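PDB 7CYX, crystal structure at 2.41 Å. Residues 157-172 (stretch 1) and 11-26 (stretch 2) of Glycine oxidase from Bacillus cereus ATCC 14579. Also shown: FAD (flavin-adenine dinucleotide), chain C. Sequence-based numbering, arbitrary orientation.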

# COMPACT_ATOMS: atom_id res chain seq x y z
N GLU A 157 0.57 6.96 3.34
CA GLU A 157 -0.29 6.55 2.22
C GLU A 157 -1.37 7.61 2.00
O GLU A 157 -1.67 7.99 0.86
CB GLU A 157 -0.86 5.15 2.46
CG GLU A 157 0.15 4.03 2.29
CD GLU A 157 1.11 4.15 1.11
OE1 GLU A 157 0.77 3.65 0.02
OE2 GLU A 157 2.20 4.72 1.30
N LEU A 158 -1.93 8.12 3.10
CA LEU A 158 -2.91 9.18 3.01
C LEU A 158 -2.25 10.40 2.36
O LEU A 158 -2.85 11.05 1.50
CB LEU A 158 -3.40 9.51 4.42
CG LEU A 158 -4.21 10.80 4.50
CD1 LEU A 158 -5.53 10.62 3.75
CD2 LEU A 158 -4.44 11.19 5.95
N THR A 159 -1.03 10.71 2.81
CA THR A 159 -0.29 11.82 2.30
C THR A 159 -0.12 11.66 0.78
O THR A 159 -0.50 12.52 0.03
CB THR A 159 1.10 11.92 2.95
OG1 THR A 159 0.92 12.16 4.34
CG2 THR A 159 1.94 13.01 2.33
N LYS A 160 0.48 10.54 0.37
CA LYS A 160 0.72 10.27 -1.01
C LYS A 160 -0.62 10.32 -1.76
O LYS A 160 -0.68 10.89 -2.83
CB LYS A 160 1.48 8.95 -1.16
CG LYS A 160 2.95 9.02 -0.75
CD LYS A 160 3.62 7.65 -0.68
CE LYS A 160 4.36 7.36 0.61
NZ LYS A 160 5.81 7.67 0.51
N ALA A 161 -1.70 9.78 -1.18
CA ALA A 161 -2.99 9.76 -1.87
C ALA A 161 -3.44 11.19 -2.22
O ALA A 161 -3.73 11.48 -3.39
CB ALA A 161 -4.02 9.04 -1.04
N PHE A 162 -3.49 12.07 -1.21
CA PHE A 162 -3.83 13.47 -1.39
C PHE A 162 -3.04 14.06 -2.55
O PHE A 162 -3.61 14.71 -3.43
CB PHE A 162 -3.53 14.29 -0.13
CG PHE A 162 -4.61 14.32 0.92
CD1 PHE A 162 -5.92 14.60 0.60
CD2 PHE A 162 -4.29 14.12 2.25
CE1 PHE A 162 -6.91 14.65 1.57
CE2 PHE A 162 -5.28 14.17 3.23
CZ PHE A 162 -6.59 14.42 2.89
N ALA A 163 -1.72 13.85 -2.55
CA ALA A 163 -0.82 14.54 -3.50
C ALA A 163 -1.05 14.08 -4.95
O ALA A 163 -1.13 14.89 -5.86
CB ALA A 163 0.61 14.37 -3.08
N HIS A 164 -1.20 12.78 -5.16
CA HIS A 164 -1.45 12.24 -6.52
C HIS A 164 -2.88 12.57 -7.01
O HIS A 164 -3.10 12.73 -8.22
CB HIS A 164 -1.26 10.73 -6.55
CG HIS A 164 0.13 10.27 -6.27
ND1 HIS A 164 1.20 10.66 -7.04
CD2 HIS A 164 0.59 9.41 -5.34
CE1 HIS A 164 2.28 10.08 -6.56
NE2 HIS A 164 1.93 9.28 -5.54
N SER A 165 -3.83 12.61 -6.07
CA SER A 165 -5.18 13.08 -6.34
C SER A 165 -5.11 14.49 -6.94
O SER A 165 -5.73 14.76 -7.97
CB SER A 165 -6.01 13.08 -5.08
OG SER A 165 -7.28 13.70 -5.28
N ALA A 166 -4.35 15.36 -6.27
CA ALA A 166 -4.13 16.73 -6.68
C ALA A 166 -3.55 16.76 -8.08
O ALA A 166 -3.99 17.56 -8.90
CB ALA A 166 -3.22 17.43 -5.71
N ALA A 167 -2.54 15.91 -8.32
CA ALA A 167 -1.80 15.90 -9.60
C ALA A 167 -2.74 15.47 -10.74
O ALA A 167 -2.77 16.10 -11.80
CB ALA A 167 -0.59 15.00 -9.49
N ILE A 168 -3.50 14.41 -10.49
CA ILE A 168 -4.51 13.91 -11.40
C ILE A 168 -5.49 15.04 -11.77
O ILE A 168 -5.90 15.15 -12.95
CB ILE A 168 -5.22 12.68 -10.79
CG1 ILE A 168 -4.30 11.46 -10.83
CG2 ILE A 168 -6.55 12.40 -11.48
CD1 ILE A 168 -4.70 10.31 -9.93
N SER A 169 -5.79 15.88 -10.78
CA SER A 169 -6.71 17.02 -10.98
C SER A 169 -5.94 18.21 -11.54
O SER A 169 -6.47 19.30 -11.50
CB SER A 169 -7.43 17.35 -9.73
OG SER A 169 -8.50 16.46 -9.53
N GLY A 170 -4.71 18.01 -11.99
CA GLY A 170 -3.94 19.08 -12.63
C GLY A 170 -2.89 19.74 -11.76
O GLY A 170 -2.25 20.67 -12.24
N ALA A 171 -2.71 19.30 -10.53
CA ALA A 171 -1.70 19.99 -9.71
C ALA A 171 -0.29 19.63 -10.18
O ALA A 171 -0.09 18.51 -10.61
CB ALA A 171 -1.89 19.70 -8.25
N ASP A 172 0.61 20.60 -10.12
CA ASP A 172 2.02 20.39 -10.51
C ASP A 172 2.81 20.20 -9.22
O ASP A 172 2.69 21.03 -8.34
CB ASP A 172 2.58 21.60 -11.26
CG ASP A 172 2.04 21.76 -12.65
OD1 ASP A 172 1.46 20.82 -13.16
OD2 ASP A 172 2.22 22.83 -13.21
PA FAD C . 5.39 17.66 7.51
O1A FAD C . 4.89 16.31 7.17
O2A FAD C . 6.70 17.73 8.24
O5B FAD C . 5.39 18.49 6.17
C5B FAD C . 6.14 19.65 6.08
C4B FAD C . 6.79 19.57 4.72
O4B FAD C . 7.17 20.88 4.34
C3B FAD C . 8.05 18.74 4.74
O3B FAD C . 7.89 17.69 3.76
C2B FAD C . 9.18 19.69 4.35
O2B FAD C . 10.05 19.10 3.38
C1B FAD C . 8.44 20.80 3.68
N9A FAD C . 9.07 22.12 3.75
C8A FAD C . 9.41 22.77 4.87
N7A FAD C . 9.95 23.97 4.57
C5A FAD C . 9.90 24.10 3.24
C6A FAD C . 10.31 25.14 2.29
N6A FAD C . 10.86 26.27 2.79
N1A FAD C . 10.14 24.90 0.97
C2A FAD C . 9.61 23.75 0.54
N3A FAD C . 9.22 22.75 1.35
C4A FAD C . 9.33 22.88 2.69
N1 FAD C . -0.65 12.65 14.12
C2 FAD C . -1.87 12.05 14.28
O2 FAD C . -2.86 12.71 13.88
N3 FAD C . -2.02 10.82 14.84
C4 FAD C . -0.93 10.11 15.22
O4 FAD C . -1.00 8.95 15.70
C4X FAD C . 0.41 10.73 15.09
N5 FAD C . 1.53 10.11 15.49
C5X FAD C . 2.74 10.68 15.34
C6 FAD C . 3.87 9.99 15.73
C7 FAD C . 5.12 10.57 15.59
C7M FAD C . 6.36 9.82 16.04
C8 FAD C . 5.25 11.90 15.01
C8M FAD C . 6.62 12.55 14.83
C9 FAD C . 4.14 12.57 14.61
C9A FAD C . 2.88 12.03 14.75
N10 FAD C . 1.74 12.71 14.31
C10 FAD C . 0.49 12.08 14.50
C1' FAD C . 1.77 14.09 13.80
C2' FAD C . 1.82 14.33 12.33
O2' FAD C . 2.99 13.65 11.82
C3' FAD C . 1.95 15.83 12.11
O3' FAD C . 1.11 16.59 13.02
C4' FAD C . 1.73 16.08 10.62
O4' FAD C . 2.53 15.18 9.83
C5' FAD C . 2.15 17.47 10.20
O5' FAD C . 2.11 17.50 8.78
P FAD C . 2.76 18.73 8.01
O1P FAD C . 2.41 20.01 8.68
O2P FAD C . 2.49 18.52 6.54
O3P FAD C . 4.31 18.47 8.42
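Stretch 2, residues 11-26: GGGVIGSSVAHFLAER

Stretch 2 opens with a glycine loop, G11 to G13, and from V14 onward runs as a helix, with G13 at the N-cap position. It lies along the helix 157-168 of stretch 1 in nearly the same sense: the N-to-C directions differ by 33°, and the axes come within 7.7 Å. The axes are close, and the register sets T159 against V14, A163 against S17 and A166 against H21. T159 CA lies 4.5 Å from V14 CA, A163 CA lies 4.9 Å from S17 CA, and A166 CA lies 4.5 Å from H21 CA. Steps of three or four residues on each helix keep the two in step, and together the stretches bury 627 Å².

The largest bump from stretch 1 is F162. Its CA-to-CB bond points toward stretch 2, and the ring settles as a knob into a hollow framed by V14, S17, S18 and H21. The floor of this hollow is partly backbone: F162 CB rests 3.4 Å from S17 O, and F162 CD2 lies 3.9 Å from V14 O. S18 covers one face of the ring, with its CA 3.6 Å from the centroid of the F162 ring and almost on the ring normal, a CH-pi contact; its CB is 3.6 Å from F162 CE2. On the C-terminal side H21 closes in, its CB 3.3 Å from F162 CD1, while the two rings stand obliquely with centroids 5.4 Å apart. F22 starts out pointing away, yet its ring end comes back to place CE2 4.0 Å from F162 CE1.

H21 then does a second job. Its chi1 is t, and ND1 reaches the hydroxyl of S165, nearly one turn beyond F162, in a hydrogen bond of 2.7 Å between H21 ND1 and S165 OG. The oxygen lies near the plane of the imidazole, at its edge. This is the one hydrogen bond across the pair; the rest is fit.

Toward the start of this helix, T159 packs on the turn that leads into it: T159 OG1 is 3.4 Å from V14 CB, and T159 CG2 is 3.8 Å from G13 C. L158 adds its end, CD2 meeting V14 CG2 at 3.9 Å. S17 also faces stretch 1, but its hydroxyl folds back to its own helix, OG donating to G13 O at 2.8 Å, and S17 OG sits 3.6 Å from A163 CB.

Farther along, alanine meets alanine. A166 CB touches A20 CB at 3.8 Å, and A24 CB lies 3.8 Å from A166 O. Past the helix end, S169 CB packs 3.8 Å from A24 CB.

Two of the glycines lie against the cofactor: an ideal CB on G13 would fall 2.0 Å from FAD O2P and one on G11 2.7 Å from FAD O4B, and the backbone angles of G11 already call for glycine. I15 N gives FAD O2P a weak hydrogen bond at 3.3 Å. The rule is economical: one aromatic knob in a four-residue hollow, serines and alanines over much of the rest of the seam, and one polar clasp.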

# COMPACT_ATOMS: atom_id res chain seq x y z
N GLY A 11 5.23 23.13 0.94
CA GLY A 11 5.35 21.93 1.74
C GLY A 11 4.42 20.83 1.25
O GLY A 11 3.23 21.09 1.04
N GLY A 12 4.99 19.62 1.14
CA GLY A 12 4.36 18.43 0.58
C GLY A 12 4.11 17.35 1.61
O GLY A 12 4.00 16.16 1.26
N GLY A 13 3.96 17.74 2.88
CA GLY A 13 3.42 16.84 3.92
C GLY A 13 1.93 16.58 3.72
O GLY A 13 1.36 16.92 2.70
N VAL A 14 1.30 15.97 4.73
CA VAL A 14 -0.12 15.63 4.70
C VAL A 14 -0.98 16.89 4.60
O VAL A 14 -2.00 16.87 3.92
CB VAL A 14 -0.53 14.81 5.95
CG1 VAL A 14 -0.55 15.65 7.22
CG2 VAL A 14 -1.89 14.15 5.75
N ILE A 15 -0.56 17.96 5.31
CA ILE A 15 -1.32 19.18 5.47
C ILE A 15 -1.34 19.93 4.14
O ILE A 15 -2.36 20.40 3.72
CB ILE A 15 -0.75 20.06 6.62
CG1 ILE A 15 -0.84 19.38 7.99
CG2 ILE A 15 -1.45 21.42 6.65
CD1 ILE A 15 -2.26 19.13 8.47
N GLY A 16 -0.18 20.06 3.49
CA GLY A 16 -0.08 20.76 2.22
C GLY A 16 -0.69 19.92 1.10
O GLY A 16 -1.36 20.45 0.22
N SER A 17 -0.45 18.61 1.14
CA SER A 17 -1.05 17.70 0.18
C SER A 17 -2.57 17.71 0.36
O SER A 17 -3.30 17.69 -0.63
CB SER A 17 -0.47 16.32 0.27
OG SER A 17 0.93 16.33 -0.03
N SER A 18 -3.07 17.79 1.61
CA SER A 18 -4.53 17.83 1.82
C SER A 18 -5.10 19.09 1.18
O SER A 18 -6.06 19.04 0.45
CB SER A 18 -4.91 17.75 3.27
OG SER A 18 -6.30 17.97 3.47
N VAL A 19 -4.45 20.23 1.44
CA VAL A 19 -4.85 21.49 0.84
C VAL A 19 -4.82 21.35 -0.69
O VAL A 19 -5.75 21.74 -1.37
CB VAL A 19 -3.95 22.63 1.36
CG1 VAL A 19 -4.21 23.94 0.64
CG2 VAL A 19 -4.12 22.84 2.87
N ALA A 20 -3.75 20.77 -1.23
CA ALA A 20 -3.62 20.58 -2.67
C ALA A 20 -4.83 19.80 -3.19
O ALA A 20 -5.42 20.18 -4.16
CB ALA A 20 -2.32 19.87 -2.98
N HIS A 21 -5.21 18.72 -2.50
CA HIS A 21 -6.31 17.85 -2.91
C HIS A 21 -7.61 18.64 -3.07
O HIS A 21 -8.20 18.58 -4.11
CB HIS A 21 -6.53 16.71 -1.92
CG HIS A 21 -7.86 16.04 -2.07
ND1 HIS A 21 -8.11 15.12 -3.08
CD2 HIS A 21 -9.01 16.16 -1.39
CE1 HIS A 21 -9.36 14.70 -2.99
NE2 HIS A 21 -9.94 15.32 -1.96
N PHE A 22 -8.05 19.33 -2.01
CA PHE A 22 -9.36 19.99 -1.97
C PHE A 22 -9.44 21.13 -2.99
O PHE A 22 -10.49 21.30 -3.60
CB PHE A 22 -9.70 20.47 -0.56
CG PHE A 22 -10.05 19.35 0.38
CD1 PHE A 22 -11.33 18.80 0.38
CD2 PHE A 22 -9.09 18.80 1.21
CE1 PHE A 22 -11.64 17.75 1.23
CE2 PHE A 22 -9.40 17.73 2.05
CZ PHE A 22 -10.68 17.22 2.07
N LEU A 23 -8.36 21.92 -3.15
CA LEU A 23 -8.32 23.07 -4.09
C LEU A 23 -8.41 22.57 -5.54
O LEU A 23 -9.29 23.00 -6.28
CB LEU A 23 -7.03 23.87 -3.92
CG LEU A 23 -6.95 24.81 -2.72
CD1 LEU A 23 -5.59 25.50 -2.71
CD2 LEU A 23 -8.07 25.85 -2.73
N ALA A 24 -7.48 21.69 -5.92
CA ALA A 24 -7.40 21.12 -7.29
C ALA A 24 -8.71 20.42 -7.66
O ALA A 24 -9.15 20.46 -8.80
CB ALA A 24 -6.25 20.15 -7.40
N GLU A 25 -9.30 19.74 -6.70
CA GLU A 25 -10.56 19.04 -6.91
C GLU A 25 -11.63 20.03 -7.40
O GLU A 25 -12.46 19.67 -8.22
CB GLU A 25 -11.01 18.38 -5.61
CG GLU A 25 -11.71 17.06 -5.83
CD GLU A 25 -12.12 16.37 -4.55
OE1 GLU A 25 -12.33 17.07 -3.52
OE2 GLU A 25 -12.22 15.13 -4.57
N ARG A 26 -11.59 21.27 -6.88
CA ARG A 26 -12.54 22.36 -7.16
C ARG A 26 -12.06 23.22 -8.33
O ARG A 26 -12.56 24.32 -8.52
CB ARG A 26 -12.72 23.25 -5.91
CG ARG A 26 -13.51 22.62 -4.77
CD ARG A 26 -13.38 23.46 -3.49
NE ARG A 26 -13.78 22.77 -2.27
CZ ARG A 26 -14.03 23.36 -1.10
NH1 ARG A 26 -13.98 24.68 -1.00
NH2 ARG A 26 -14.31 22.63 -0.03